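Lipoprotein (Shewanella oneidensis, PDB 3LHN) is of unknown function but, as a member of the NlpE lipoprotein family with a calycin-like barrel, may bind lipids or other small hydrophobic molecules. Local coordinates at residues L27-V32 / L49-D54; G35-A40 / E117-K122; G44-L49 / I62-D67. All blocks are in the same frame, centred on the assembly; numbering follows the deposited sequence. Where two conformers were deposited one is given.

Interaction 1: L27-V32 / L49-D54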
loop_
_atom_site.group_PDB
_atom_site.type_symbol
_atom_site.label_atom_id
_atom_site.label_comp_id
_atom_site.label_asym_id
_atom_site.label_seq_id
_atom_site.Cartn_x
_atom_site.Cartn_y
_atom_site.Cartn_z
ATOM N N LEU A 27 -3.167 -31.051 -4.545
ATOM C CA LEU A 27 -2.853 -30.391 -5.803
ATOM C C LEU A 27 -1.364 -30.416 -6.124
ATOM O O LEU A 27 -0.528 -30.358 -5.228
ATOM C CB LEU A 27 -3.264 -28.917 -5.757
ATOM C CG LEU A 27 -4.750 -28.600 -5.569
ATOM C CD1 LEU A 27 -5.064 -27.114 -5.462
ATOM C CD2 LEU A 27 -5.541 -29.207 -6.722
ATOM N N ASP A 28 -1.052 -30.455 -7.411
ATOM C CA ASP A 28 0.314 -30.284 -7.899
ATOM C C ASP A 28 0.442 -28.749 -8.033
ATOM O O ASP A 28 0.397 -28.166 -9.129
ATOM C CB ASP A 28 0.597 -30.986 -9.222
ATOM C CG ASP A 28 2.030 -30.739 -9.698
ATOM O OD1 ASP A 28 2.856 -30.383 -8.853
ATOM O OD2 ASP A 28 2.276 -30.922 -10.905
ATOM N N TRP A 29 0.561 -28.089 -6.900
ATOM C CA TRP A 29 0.577 -26.611 -6.844
ATOM C C TRP A 29 1.945 -25.952 -7.083
ATOM O O TRP A 29 1.968 -24.837 -7.507
ATOM C CB TRP A 29 -0.102 -26.049 -5.576
ATOM C CG TRP A 29 0.480 -26.600 -4.283
ATOM C CD1 TRP A 29 0.005 -27.643 -3.543
ATOM C CD2 TRP A 29 1.683 -26.168 -3.641
ATOM N NE1 TRP A 29 0.850 -27.906 -2.498
ATOM C CE2 TRP A 29 1.870 -27.002 -2.516
ATOM C CE3 TRP A 29 2.636 -25.167 -3.914
ATOM C CZ2 TRP A 29 2.945 -26.855 -1.651
ATOM C CZ3 TRP A 29 3.696 -25.028 -3.064
ATOM C CH2 TRP A 29 3.853 -25.884 -1.948
ATOM N N PRO A 30 3.077 -26.600 -6.774
ATOM C CA PRO A 30 4.375 -25.951 -7.137
ATOM C C PRO A 30 4.375 -25.688 -8.652
ATOM O O PRO A 30 4.022 -26.545 -9.430
ATOM C CB PRO A 30 5.425 -26.980 -6.692
ATOM C CG PRO A 30 4.763 -27.740 -5.620
ATOM C CD PRO A 30 3.318 -27.896 -6.087
ATOM N N GLY A 31 4.750 -24.491 -9.030
ATOM C CA GLY A 31 4.741 -24.118 -10.418
ATOM C C GLY A 31 4.594 -22.634 -10.619
ATOM O O GLY A 31 4.734 -21.841 -9.677
ATOM N N VAL A 32 4.361 -22.269 -11.871
ATOM C CA VAL A 32 4.340 -20.913 -12.331
ATOM C C VAL A 32 2.957 -20.525 -12.785
ATOM O O VAL A 32 2.332 -21.231 -13.573
ATOM C CB VAL A 32 5.313 -20.749 -13.515
ATOM C CG1 VAL A 32 5.352 -19.301 -14.055
ATOM C CG2 VAL A 32 6.732 -21.214 -13.114
ATOM N N LEU A 49 3.837 -15.572 -10.874
ATOM C CA LEU A 49 4.058 -16.008 -9.478
ATOM C C LEU A 49 4.464 -17.461 -9.520
ATOM O O LEU A 49 3.735 -18.313 -10.008
ATOM C CB LEU A 49 2.792 -15.790 -8.672
ATOM C CG LEU A 49 2.810 -16.288 -7.241
ATOM C CD1 LEU A 49 4.029 -15.736 -6.430
ATOM C CD2 LEU A 49 1.493 -15.879 -6.550
ATOM N N THR A 50 5.659 -17.718 -8.992
ATOM C CA THR A 50 6.288 -19.045 -8.965
ATOM C C THR A 50 6.307 -19.523 -7.518
ATOM O O THR A 50 6.895 -18.872 -6.668
ATOM C CB THR A 50 7.693 -19.046 -9.549
ATOM O OG1 THR A 50 7.630 -18.555 -10.884
ATOM C CG2 THR A 50 8.249 -20.442 -9.575
ATOM N N LEU A 51 5.707 -20.673 -7.256
ATOM C CA LEU A 51 5.657 -21.294 -5.936
ATOM C C LEU A 51 6.519 -22.542 -5.925
ATOM O O LEU A 51 6.460 -23.363 -6.844
ATOM C CB LEU A 51 4.234 -21.718 -5.555
ATOM C CG LEU A 51 3.141 -20.657 -5.647
ATOM C CD1 LEU A 51 1.806 -21.296 -5.150
ATOM C CD2 LEU A 51 3.468 -19.381 -4.832
ATOM N N GLN A 52 7.335 -22.715 -4.908
ATOM C CA GLN A 52 8.079 -23.958 -4.689
ATOM C C GLN A 52 7.492 -24.790 -3.566
ATOM O O GLN A 52 6.888 -24.259 -2.631
ATOM C CB GLN A 52 9.534 -23.654 -4.331
ATOM C CG GLN A 52 10.225 -22.741 -5.245
ATOM C CD GLN A 52 10.381 -23.248 -6.661
ATOM O OE1 GLN A 52 10.378 -24.478 -6.934
ATOM N NE2 GLN A 52 10.595 -22.295 -7.578
ATOM N N ALA A 53 7.780 -26.095 -3.585
ATOM C CA ALA A 53 7.288 -27.041 -2.592
ATOM C C ALA A 53 7.721 -26.673 -1.194
ATOM O O ALA A 53 7.032 -27.023 -0.214
ATOM C CB ALA A 53 7.774 -28.480 -2.934
ATOM N N ASP A 54 8.873 -25.987 -1.047
ATOM C CA ASP A 54 9.362 -25.578 0.279
ATOM C C ASP A 54 8.766 -24.272 0.813
ATOM O O ASP A 54 9.238 -23.713 1.799
ATOM C CB ASP A 54 10.889 -25.554 0.276
ATOM C CG ASP A 54 11.449 -24.456 -0.571
ATOM O OD1 ASP A 54 10.698 -23.619 -1.104
ATOM O OD2 ASP A 54 12.706 -24.433 -0.710
#
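Trp29 reaches across to Leu51, Gln52 and Ala53 with the six-membered part of its indole. From CG, in the crowded position between the backbone N and the carbonyl carbon (chi1 55°), the ring brings its edge to 49-54: CZ3 lies 3.3 Å from Gln52 O and CE3 4.1 Å from Leu51 CB, the leucine crossing the indole at about a right angle. Pro30 lays its CD on one face of the indole, toward the rim, and meets Ala53 through CG, 4.1 Å from the alanine CB. The antiparallel ladder starts at Gly31, a hydrogen-bonded pair with Leu51: Gly31 N gives to Leu51 O at 3.0 Å, and Leu51 N returns a straighter bond (166°) to Gly31 O at 2.9 Å. With phi at 154°, a side chain on Gly31 would jam against Pro30 O. Val32 and Thr50 follow as a non-hydrogen-bonded pair, their side chains side by side, valine CG2 3.6 Å from Thr50 OG1. The contact forms the open end of the hairpin of strands 31-37 and 44-51. There the indole N-H (NE1) donates to Gln24 O of helix 23-26, and the ring meets Trp79 edge-to-face and touches Val96 of strand 93-97, while Leu51 packs on Phe57 and Leu101.

Interaction 2: G35-A40 / E117-K122. With GOL (glycerol), chain D.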
loop_
_atom_site.group_PDB
_atom_site.type_symbol
_atom_site.label_atom_id
_atom_site.label_comp_id
_atom_site.label_asym_id
_atom_site.label_seq_id
_atom_site.Cartn_x
_atom_site.Cartn_y
_atom_site.Cartn_z
ATOM N N GLY A 35 -1.029 -14.038 -14.986
ATOM C CA GLY A 35 -2.233 -13.330 -15.326
ATOM C C GLY A 35 -1.962 -11.850 -15.390
ATOM O O GLY A 35 -0.831 -11.437 -15.224
ATOM N N VAL A 36 -2.986 -11.065 -15.702
ATOM C CA VAL A 36 -2.882 -9.617 -15.734
ATOM C C VAL A 36 -3.923 -9.074 -14.738
ATOM O O VAL A 36 -5.120 -9.137 -14.978
ATOM C CB VAL A 36 -3.081 -9.001 -17.103
ATOM C CG1 VAL A 36 -2.878 -7.439 -16.974
ATOM C CG2 VAL A 36 -2.103 -9.592 -18.159
ATOM N N LEU A 37 -3.452 -8.624 -13.587
ATOM C CA LEU A 37 -4.297 -8.222 -12.483
ATOM C C LEU A 37 -4.671 -6.759 -12.632
ATOM O O LEU A 37 -3.932 -5.965 -13.245
ATOM C CB LEU A 37 -3.538 -8.388 -11.166
ATOM C CG LEU A 37 -3.132 -9.790 -10.685
ATOM C CD1 LEU A 37 -2.199 -9.744 -9.496
ATOM C CD2 LEU A 37 -4.346 -10.638 -10.375
ATOM N N PRO A 38 -5.795 -6.347 -12.032
ATOM C CA PRO A 38 -6.111 -4.934 -12.048
ATOM C C PRO A 38 -5.119 -4.116 -11.274
ATOM O O PRO A 38 -4.596 -4.570 -10.267
ATOM C CB PRO A 38 -7.508 -4.886 -11.363
ATOM C CG PRO A 38 -8.067 -6.244 -11.620
ATOM C CD PRO A 38 -6.890 -7.146 -11.441
ATOM N N CYS A 39 -4.905 -2.883 -11.729
ATOM C CA CYS A 39 -3.905 -1.996 -11.129
ATOM C C CYS A 39 -4.601 -0.769 -10.581
ATOM O O CYS A 39 -5.415 -0.195 -11.267
ATOM C CB CYS A 39 -2.924 -1.608 -12.207
ATOM S SG CYS A 39 -1.519 -0.620 -11.637
ATOM N N ALA A 40 -4.310 -0.370 -9.351
ATOM C CA ALA A 40 -4.986 0.803 -8.781
ATOM C C ALA A 40 -4.796 2.071 -9.607
ATOM O O ALA A 40 -5.715 2.899 -9.703
ATOM C CB ALA A 40 -4.517 1.064 -7.366
ATOM N N GLU A 117 -13.079 -12.032 -12.430
ATOM C CA GLU A 117 -12.261 -13.007 -13.126
ATOM C C GLU A 117 -10.839 -12.517 -13.419
ATOM O O GLU A 117 -9.936 -13.308 -13.724
ATOM C CB GLU A 117 -12.943 -13.397 -14.434
ATOM C CG GLU A 117 -14.364 -13.990 -14.284
ATOM N N HIS A 118 -10.627 -11.211 -13.276
ATOM C CA HIS A 118 -9.319 -10.644 -13.466
ATOM C C HIS A 118 -8.283 -10.977 -12.365
ATOM O O HIS A 118 -7.102 -10.647 -12.507
ATOM C CB HIS A 118 -9.440 -9.107 -13.574
ATOM C CG HIS A 118 -10.150 -8.624 -14.800
ATOM N ND1 HIS A 118 -9.547 -7.825 -15.751
ATOM C CD2 HIS A 118 -11.423 -8.805 -15.211
ATOM C CE1 HIS A 118 -10.433 -7.524 -16.681
ATOM N NE2 HIS A 118 -11.572 -8.114 -16.385
ATOM N N TYR A 119 -8.727 -11.647 -11.302
ATOM C CA TYR A 119 -7.878 -11.987 -10.165
ATOM C C TYR A 119 -7.329 -13.433 -10.256
ATOM O O TYR A 119 -6.631 -13.890 -9.370
ATOM C CB TYR A 119 -8.678 -11.701 -8.865
ATOM C CG TYR A 119 -8.918 -10.239 -8.715
ATOM C CD1 TYR A 119 -7.958 -9.384 -8.201
ATOM C CD2 TYR A 119 -10.099 -9.671 -9.153
ATOM C CE1 TYR A 119 -8.167 -8.029 -8.103
ATOM C CE2 TYR A 119 -10.303 -8.313 -9.091
ATOM C CZ TYR A 119 -9.336 -7.493 -8.562
ATOM O OH TYR A 119 -9.563 -6.124 -8.516
ATOM N N ILE A 120 -7.588 -14.086 -11.375
ATOM C CA ILE A 120 -7.122 -15.471 -11.615
ATOM C C ILE A 120 -5.740 -15.459 -12.246
ATOM O O ILE A 120 -5.504 -14.784 -13.267
ATOM C CB ILE A 120 -8.053 -16.213 -12.552
ATOM C CG1 ILE A 120 -9.435 -16.340 -11.926
ATOM C CG2 ILE A 120 -7.472 -17.628 -12.838
ATOM C CD1 ILE A 120 -10.507 -16.788 -12.884
ATOM N N LEU A 121 -4.828 -16.206 -11.628
ATOM C CA LEU A 121 -3.529 -16.520 -12.254
ATOM C C LEU A 121 -3.545 -18.003 -12.670
ATOM O O LEU A 121 -3.662 -18.864 -11.837
ATOM C CB LEU A 121 -2.330 -16.298 -11.335
ATOM C CG LEU A 121 -2.261 -14.913 -10.697
ATOM C CD1 LEU A 121 -1.049 -14.830 -9.775
ATOM C CD2 LEU A 121 -2.173 -13.789 -11.753
ATOM N N LYS A 122 -3.488 -18.279 -13.958
ATOM C CA LYS A 122 -3.518 -19.676 -14.433
ATOM C C LYS A 122 -2.130 -20.228 -14.541
ATOM O O LYS A 122 -1.172 -19.512 -14.863
ATOM C CB LYS A 122 -4.166 -19.788 -15.794
ATOM C CG LYS A 122 -5.570 -19.282 -15.822
ATOM C CD LYS A 122 -6.011 -19.184 -17.260
HETATM C C1 GOL D . -6.381 -5.985 -15.638
HETATM O O1 GOL D . -6.963 -7.037 -14.939
HETATM C C2 GOL D . -6.604 -6.130 -17.138
HETATM O O2 GOL D . -7.951 -6.436 -17.396
HETATM C C3 GOL D . -6.261 -4.807 -17.808
HETATM O O3 GOL D . -4.863 -4.630 -17.834
HETATM O O HOH W 1 -5.497 -12.245 -14.311
#
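Pro38 rests on the ring of Tyr119. Its CD stands over one face, 4.0 Å from the ring centroid and 24° off the normal, a CH-pi contact shifted toward the rim, while CG comes within 3.4 Å of the tyrosine OH. Tyr119 CG stands anti to its own carbonyl carbon (chi1 -67°), and from there the ring runs out beneath the proline. Next to it, Leu37 CD2 presses on the backbone at His118 O, 3.5 Å away, and also packs against Tyr119 and Leu121 CD2. The Leu121 methyl reaches on to Gly35, where CD2 is 3.4 Å from the glycine N; a CB at Gly35 would clash with this methyl and with Ile120 O.

Strands 31-37 and 120-123 are the first and last of an eight-stranded antiparallel barrel, and this is its closing seam. Lys122 still pairs with Glu34 through the backbone, but the short segments 35-37 and 120-122 stand 6.4 Å apart at their axes and share no direct hydrogen bond. A water sits in the gap. It takes a weak bond from Val36 N and lies 2.7 Å from Ile120 O, with His118 O also in bonding range; it has more acceptors nearby than protons to give.

On the other side of Pro38, a glycerol, probably from the crystallisation liquor and also held by Glu43 O, links the two segments. Its O1 gives to Val36 O at 2.8 Å and accepts from His118 ND1 at 2.8 Å (N-H...O 156°); the same N-H makes a weak, bent bond to O2. Further out, Met103 backs both Leu37 and Tyr119, and a disulfide ties Cys39 to Cys42. Tyr119 OH is hydrogen-bonded to Cys39 O of the second subunit, whose own Tyr119 OH returns the bond to Cys39 O here.

Interaction 3: G44-L49 / I62-D67; sequences GIQTTL and IYLGKD
Ile45 lies alongside Tyr63, the two side chains pointing the same way from a non-hydrogen-bonded antiparallel pair in the beta hairpin of strands 44-51 and 56-64, part of the barrel wall. The apolar contact is Ile45 packed against one ring: its CG2 stands over the centre of one face, 4.0 Å from the Tyr63 centroid and 10° off the normal, and Ile45 CD1 is 3.5 Å from Tyr63 CE2. Tyr63 CG, anti to its carbonyl carbon (chi1 -72°), stands on the same sheet face as Ile45, and the ring ends beside that side chain. The ring also touches Cys39 and Cys42. On the other face of the sheet, Gln46 and Ile62 meet CB to CB at 4.2 Å, and Gln46 OE1 lies 4.0 Å from Leu64 CD2, the two side chains crossing obliquely.

Backbone bonds join the strands on both sides of the Ile45-Tyr63 pair. Leu64 N gives to Gly44 O at 2.9 Å, nearly straight at 170°; Gln46 N gives to Ile62 O at 2.8 Å, and Ile62 N returns a bond to Gln46 O at 2.9 Å. Thr47 OG1 donates to Ile45 O from above the carbonyl plane.

An alanine in place of Tyr63 would probably leave Ile45 CG2 and CD1 without the ring they pack on. Side-chain cohesion here is thus mostly apolar, with the polar pairing left largely to the main chain.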
loop_
_atom_site.group_PDB
_atom_site.type_symbol
_atom_site.label_atom_id
_atom_site.label_comp_id
_atom_site.label_asym_id
_atom_site.label_seq_id
_atom_site.Cartn_x
_atom_site.Cartn_y
_atom_site.Cartn_z
ATOM N N GLY A 44 -2.545 -2.218 -15.838
ATOM C CA GLY A 44 -2.736 -3.539 -15.329
ATOM C C GLY A 44 -1.392 -4.065 -14.830
ATOM O O GLY A 44 -0.373 -3.426 -15.065
ATOM N N ILE A 45 -1.416 -5.212 -14.171
ATOM C CA ILE A 45 -0.191 -5.759 -13.593
ATOM C C ILE A 45 0.048 -7.138 -14.212
ATOM O O ILE A 45 -0.634 -8.112 -13.833
ATOM C CB ILE A 45 -0.226 -5.888 -12.083
ATOM C CG1 ILE A 45 -0.786 -4.632 -11.395
ATOM C CG2 ILE A 45 1.188 -6.154 -11.571
ATOM C CD1 ILE A 45 -1.007 -4.827 -9.892
ATOM N N GLN A 46 0.967 -7.221 -15.164
ATOM C CA GLN A 46 1.296 -8.507 -15.769
ATOM C C GLN A 46 2.107 -9.273 -14.745
ATOM O O GLN A 46 3.242 -8.902 -14.430
ATOM C CB GLN A 46 2.051 -8.275 -17.052
ATOM C CG GLN A 46 2.497 -9.504 -17.787
ATOM C CD GLN A 46 3.045 -9.189 -19.190
ATOM O OE1 GLN A 46 2.560 -8.289 -19.900
ATOM N NE2 GLN A 46 4.064 -9.928 -19.578
ATOM N N THR A 47 1.547 -10.335 -14.232
ATOM C CA THR A 47 2.043 -11.035 -13.057
ATOM C C THR A 47 2.481 -12.449 -13.340
ATOM O O THR A 47 1.796 -13.190 -14.042
ATOM C CB THR A 47 0.901 -11.086 -12.013
ATOM O OG1 THR A 47 0.525 -9.752 -11.683
ATOM C CG2 THR A 47 1.307 -11.870 -10.725
ATOM N N THR A 48 3.614 -12.834 -12.802
ATOM C CA THR A 48 4.145 -14.210 -12.853
ATOM C C THR A 48 4.524 -14.578 -11.434
ATOM O O THR A 48 5.359 -13.914 -10.802
ATOM C CB THR A 48 5.382 -14.308 -13.777
ATOM O OG1 THR A 48 5.083 -13.736 -15.069
ATOM C CG2 THR A 48 5.815 -15.770 -13.926
ATOM N N LEU A 49 3.837 -15.572 -10.874
ATOM C CA LEU A 49 4.058 -16.008 -9.478
ATOM C C LEU A 49 4.464 -17.461 -9.520
ATOM O O LEU A 49 3.735 -18.313 -10.008
ATOM C CB LEU A 49 2.792 -15.790 -8.672
ATOM C CG LEU A 49 2.810 -16.288 -7.241
ATOM C CD1 LEU A 49 4.029 -15.736 -6.430
ATOM C CD2 LEU A 49 1.493 -15.879 -6.550
ATOM N N ILE A 62 4.916 -6.681 -13.763
ATOM C CA ILE A 62 5.155 -5.561 -14.663
ATOM C C ILE A 62 3.937 -4.674 -14.635
ATOM O O ILE A 62 2.812 -5.072 -15.019
ATOM C CB ILE A 62 5.407 -6.013 -16.094
ATOM C CG1 ILE A 62 6.542 -7.067 -16.086
ATOM C CG2 ILE A 62 5.684 -4.838 -17.014
ATOM C CD1 ILE A 62 6.895 -7.549 -17.480
ATOM N N TYR A 63 4.136 -3.462 -14.111
ATOM C CA TYR A 63 3.091 -2.463 -14.070
ATOM C C TYR A 63 3.041 -1.802 -15.438
ATOM O O TYR A 63 3.921 -1.030 -15.826
ATOM C CB TYR A 63 3.345 -1.489 -12.928
ATOM C CG TYR A 63 3.100 -2.107 -11.588
ATOM C CD1 TYR A 63 4.026 -2.926 -10.949
ATOM C CD2 TYR A 63 1.902 -1.907 -10.939
ATOM C CE1 TYR A 63 3.737 -3.527 -9.706
ATOM C CE2 TYR A 63 1.628 -2.484 -9.724
ATOM C CZ TYR A 63 2.534 -3.290 -9.107
ATOM O OH TYR A 63 2.205 -3.852 -7.887
ATOM N N LEU A 64 1.986 -2.098 -16.164
ATOM C CA LEU A 64 1.811 -1.728 -17.558
ATOM C C LEU A 64 1.352 -0.280 -17.680
ATOM O O LEU A 64 0.771 0.294 -16.759
ATOM C CB LEU A 64 0.745 -2.614 -18.207
ATOM C CG LEU A 64 1.049 -4.102 -18.140
ATOM C CD1 LEU A 64 -0.193 -4.874 -18.611
ATOM C CD2 LEU A 64 2.353 -4.450 -18.917
ATOM N N GLY A 65 1.595 0.285 -18.850
ATOM C CA GLY A 65 1.151 1.628 -19.186
ATOM C C GLY A 65 2.249 2.499 -19.723
ATOM O O GLY A 65 3.359 2.041 -20.042
ATOM N N LYS A 66 1.945 3.788 -19.762
ATOM C CA LYS A 66 2.839 4.781 -20.325
ATOM C C LYS A 66 4.088 4.971 -19.445
ATOM O O LYS A 66 5.105 5.509 -19.900
ATOM C CB LYS A 66 2.055 6.098 -20.531
ATOM C CG LYS A 66 0.894 6.042 -21.599
ATOM C CD LYS A 66 -0.167 7.210 -21.475
ATOM N N ASP A 67 3.998 4.553 -18.178
ATOM C CA ASP A 67 5.094 4.649 -17.214
ATOM C C ASP A 67 5.460 3.267 -16.626
ATOM O O ASP A 67 5.274 3.035 -15.438
ATOM C CB ASP A 67 4.677 5.577 -16.079
ATOM C CG ASP A 67 5.793 5.810 -15.085
ATOM O OD1 ASP A 67 6.968 5.583 -15.468
ATOM O OD2 ASP A 67 5.506 6.245 -13.940
#

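Overall arrangement
The three contacts sit on neighbouring strands of one barrel. Strand 31-37 serves interaction 1 at its start and interaction 2 at its end, while strand 44-51 serves interactions 1 and 3, which share Leu49 though their centres are 21 Å apart. Interactions 2 and 3 lie closer, centres 10 Å apart, on the same side of the chain's centre: Ile45 N is 2.8 Å from Leu37 O, probably a hydrogen bond, and Ile45 CD1 touches Pro38 O. The glycerol of interaction 2 reaches interaction 3 as well, its O3 3.5 Å from Gly44 CA. Interaction 1 is on the opposite side, 18 Å from interaction 2 between centres, yet Leu49 CB meets Leu121 CD1 at 4.1 Å.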